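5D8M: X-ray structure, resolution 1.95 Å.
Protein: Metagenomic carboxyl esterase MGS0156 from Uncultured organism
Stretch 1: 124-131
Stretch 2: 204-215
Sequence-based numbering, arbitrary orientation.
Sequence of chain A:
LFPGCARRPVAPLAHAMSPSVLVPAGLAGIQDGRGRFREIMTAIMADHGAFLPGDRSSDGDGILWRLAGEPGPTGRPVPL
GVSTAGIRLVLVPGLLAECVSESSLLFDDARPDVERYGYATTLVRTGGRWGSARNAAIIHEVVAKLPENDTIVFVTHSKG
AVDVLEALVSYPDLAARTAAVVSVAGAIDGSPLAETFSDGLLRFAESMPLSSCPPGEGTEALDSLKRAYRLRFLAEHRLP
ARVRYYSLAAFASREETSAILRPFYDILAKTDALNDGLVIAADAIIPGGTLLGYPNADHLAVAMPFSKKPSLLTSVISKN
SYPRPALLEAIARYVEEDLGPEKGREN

Stretch 1 124-131: VRTGGRWG
Stretch 2, residues 204-215: FAESMPLSSCPP

The two stretches are joined by a polar, arginine-centred contact, in which one buried guanidinium gathers backbone carbonyls from a helix end and the loop that follows, and a neighbouring tryptophan adds a second anchor. About 508 Å² is buried, both sides summed, and Arg 129 alone has 197 Å² covered.

Stretch 1 has no regular helix or strand. Gly 127 to Trp 130 form a type I beta turn, with phi/psi of -64/-26 at Gly 128 and -118/23 at Arg 129, closed by a weak hydrogen bond from Trp 130 N to Gly 127 O (3.4 Å). Glycine suits the first position of the turn: a CB on Gly 127 would lie 2.4 Å from Trp 130 CD2. Gly 131 occupies the N-cap position, right before a helix. Stretch 2 leaves a helix at Met 208, a selenomethionine, and continues in loop conformation to Pro 215. The nearest register point is Arg 129 CA to Pro 215 CA, 6.0 Å.

Arg 129 points its CB toward stretch 2 and has chi1 to chi3 of m, t, m (-57°, -167°, -81°), with chi4 at 179°. Its five N-H groups match carbonyls that converge on it from the helix end and the loop. Arg 129 NE donates to Pro 214 O (3.2 Å); Arg 129 NH1 donates to Cys 213 O (3.0 Å) and Met 208 O (2.8 Å); Arg 129 NH2 donates to the same Met 208 O (2.6 Å) and to Ala 205 O (2.9 Å). Met 208 O thus sits in the fork between NH1 and NH2, and the arginine ties the end of the helix to the far part of the loop. Leu 210 covers one face of the guanidinium, Leu 210 CD1 lying 3.7 Å from Arg 129 CZ, while CA of Pro 215 lies over the opposite face. Glu 206 points its CB away, but its side chain (chi1 -76°, chi2 -93°) returns to bring Glu 206 OE1 within 2.8 Å of Arg 129 O.

Trp 130 (chi1 -73°, chi2 -7°) starts sideways, yet its indole reaches stretch 2. Trp 130 NE1 donates to Pro 215 O (3.0 Å) near the ring plane, as the indole N-H requires, while Trp 130 CZ2 packs against Pro 214 CG at 3.3 Å. Proline supplies a compact apolar surface here; having no N-H, it takes part through its carbonyl as an acceptor. The oxygen of water 1 completes the join, accepting from Arg 129 N (2.8 Å) and donating to Pro 214 O (2.8 Å).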

# COMPACT_ATOMS: atom_id res chain seq x y z
N VAL A 124 7.38 -6.09 -9.21
CA VAL A 124 7.16 -5.38 -10.46
C VAL A 124 7.88 -4.03 -10.44
O VAL A 124 7.79 -3.28 -9.46
CB VAL A 124 5.65 -5.17 -10.70
CG1 VAL A 124 5.42 -4.35 -12.00
CG2 VAL A 124 4.97 -6.53 -10.78
N ARG A 125 8.64 -3.74 -11.48
CA ARG A 125 9.22 -2.40 -11.61
C ARG A 125 8.23 -1.54 -12.37
O ARG A 125 7.90 -1.84 -13.52
CB ARG A 125 10.58 -2.44 -12.33
CG ARG A 125 11.15 -1.06 -12.58
CD ARG A 125 12.60 -1.12 -13.07
NE ARG A 125 13.07 0.20 -13.49
CZ ARG A 125 14.33 0.51 -13.76
NH1 ARG A 125 15.30 -0.41 -13.67
NH2 ARG A 125 14.63 1.74 -14.16
N THR A 126 7.71 -0.51 -11.72
CA THR A 126 6.84 0.48 -12.35
C THR A 126 7.63 1.77 -12.59
O THR A 126 8.75 1.93 -12.07
CB THR A 126 5.61 0.80 -11.48
OG1 THR A 126 6.05 1.34 -10.22
CG2 THR A 126 4.77 -0.44 -11.23
N GLY A 127 7.07 2.68 -13.38
CA GLY A 127 7.67 3.99 -13.56
C GLY A 127 7.44 4.79 -12.29
O GLY A 127 6.29 5.04 -11.90
N GLY A 128 8.52 5.19 -11.63
CA GLY A 128 8.41 6.01 -10.44
C GLY A 128 7.80 7.38 -10.72
O GLY A 128 7.21 7.99 -9.83
N ARG A 129 7.95 7.85 -11.96
CA ARG A 129 7.42 9.15 -12.34
C ARG A 129 6.36 9.09 -13.45
O ARG A 129 6.11 10.07 -14.15
CB ARG A 129 8.58 10.06 -12.76
CG ARG A 129 9.64 10.21 -11.66
CD ARG A 129 10.59 11.33 -11.97
NE ARG A 129 11.64 10.94 -12.91
CZ ARG A 129 12.59 11.76 -13.34
NH1 ARG A 129 13.52 11.34 -14.17
NH2 ARG A 129 12.59 13.02 -12.94
N TRP A 130 5.72 7.93 -13.61
CA TRP A 130 4.77 7.71 -14.70
C TRP A 130 3.33 7.61 -14.18
O TRP A 130 3.12 7.26 -13.04
CB TRP A 130 5.11 6.42 -15.45
CG TRP A 130 6.35 6.56 -16.32
CD1 TRP A 130 7.05 7.70 -16.59
CD2 TRP A 130 6.99 5.51 -17.04
NE1 TRP A 130 8.10 7.42 -17.44
CE2 TRP A 130 8.08 6.08 -17.74
CE3 TRP A 130 6.76 4.14 -17.17
CZ2 TRP A 130 8.93 5.32 -18.54
CZ3 TRP A 130 7.61 3.39 -17.97
CH2 TRP A 130 8.67 3.98 -18.65
N GLY A 131 2.34 7.88 -15.04
CA GLY A 131 0.94 7.85 -14.65
C GLY A 131 0.44 6.42 -14.48
O GLY A 131 1.10 5.45 -14.88
N PHE A 204 9.01 20.18 -12.97
CA PHE A 204 10.45 20.05 -12.88
C PHE A 204 10.84 18.68 -12.28
O PHE A 204 11.78 18.03 -12.74
CB PHE A 204 11.03 21.19 -12.05
CG PHE A 204 12.15 20.77 -11.15
CD1 PHE A 204 13.42 20.53 -11.66
CD2 PHE A 204 11.93 20.62 -9.78
CE1 PHE A 204 14.44 20.14 -10.83
CE2 PHE A 204 12.96 20.24 -8.94
CZ PHE A 204 14.22 19.99 -9.46
N ALA A 205 10.12 18.26 -11.25
CA ALA A 205 10.38 16.98 -10.61
C ALA A 205 10.13 15.83 -11.58
O ALA A 205 10.84 14.82 -11.58
CB ALA A 205 9.51 16.82 -9.37
N GLU A 206 9.11 15.99 -12.41
CA GLU A 206 8.76 14.96 -13.38
C GLU A 206 9.85 14.78 -14.43
O GLU A 206 10.12 13.66 -14.84
CB GLU A 206 7.44 15.31 -14.07
CG GLU A 206 6.22 15.06 -13.20
CD GLU A 206 5.63 13.67 -13.42
OE1 GLU A 206 6.29 12.84 -14.08
OE2 GLU A 206 4.49 13.45 -12.94
N SER A 207 10.49 15.87 -14.84
CA SER A 207 11.32 15.86 -16.03
C SER A 207 12.83 15.89 -15.78
O SER A 207 13.61 15.77 -16.73
CB SER A 207 10.93 17.04 -16.92
OG SER A 207 11.03 18.26 -16.20
N MSE A 208 13.24 16.05 -14.53
CA MSE A 208 14.68 16.16 -14.29
C MSE A 208 15.36 14.81 -14.47
O MSE A 208 14.82 13.77 -14.08
CB MSE A 208 14.95 16.74 -12.89
CG MSE A 208 14.42 15.90 -11.75
SE MSE A 208 15.15 16.52 -10.06
CE MSE A 208 17.03 16.38 -10.54
N PRO A 209 16.56 14.82 -15.07
CA PRO A 209 17.31 13.60 -15.36
C PRO A 209 17.78 12.89 -14.10
O PRO A 209 18.43 13.48 -13.24
CB PRO A 209 18.50 14.11 -16.18
CG PRO A 209 18.66 15.52 -15.75
CD PRO A 209 17.28 16.03 -15.50
N LEU A 210 17.41 11.61 -13.98
CA LEU A 210 17.82 10.77 -12.86
C LEU A 210 18.29 9.44 -13.43
O LEU A 210 17.66 8.90 -14.35
CB LEU A 210 16.68 10.57 -11.87
CG LEU A 210 16.05 11.79 -11.15
CD1 LEU A 210 14.81 11.36 -10.40
CD2 LEU A 210 17.03 12.46 -10.18
N SER A 211 19.37 8.91 -12.88
CA SER A 211 19.97 7.70 -13.45
C SER A 211 19.20 6.43 -13.06
O SER A 211 19.51 5.35 -13.57
CB SER A 211 21.44 7.58 -13.01
OG SER A 211 21.53 7.49 -11.59
N SER A 212 18.21 6.55 -12.19
CA SER A 212 17.46 5.38 -11.74
C SER A 212 15.99 5.35 -12.14
O SER A 212 15.31 4.36 -11.92
CB SER A 212 17.55 5.24 -10.22
OG SER A 212 18.81 4.67 -9.85
N CYS A 213 15.48 6.43 -12.73
CA CYS A 213 14.09 6.40 -13.19
C CYS A 213 13.90 7.36 -14.36
O CYS A 213 14.44 8.47 -14.36
CB CYS A 213 13.11 6.71 -12.03
SG CYS A 213 13.35 8.32 -11.23
N PRO A 214 13.18 6.93 -15.39
CA PRO A 214 12.96 7.78 -16.57
C PRO A 214 12.01 8.91 -16.19
O PRO A 214 11.24 8.75 -15.26
CB PRO A 214 12.32 6.81 -17.59
CG PRO A 214 11.63 5.80 -16.73
CD PRO A 214 12.50 5.62 -15.50
N PRO A 215 12.05 10.04 -16.91
CA PRO A 215 11.12 11.15 -16.66
C PRO A 215 9.69 10.84 -17.08
O PRO A 215 9.46 10.01 -17.98
CB PRO A 215 11.68 12.27 -17.53
CG PRO A 215 12.40 11.55 -18.65
CD PRO A 215 12.98 10.32 -18.02
O HOH W 1 9.72 6.85 -13.87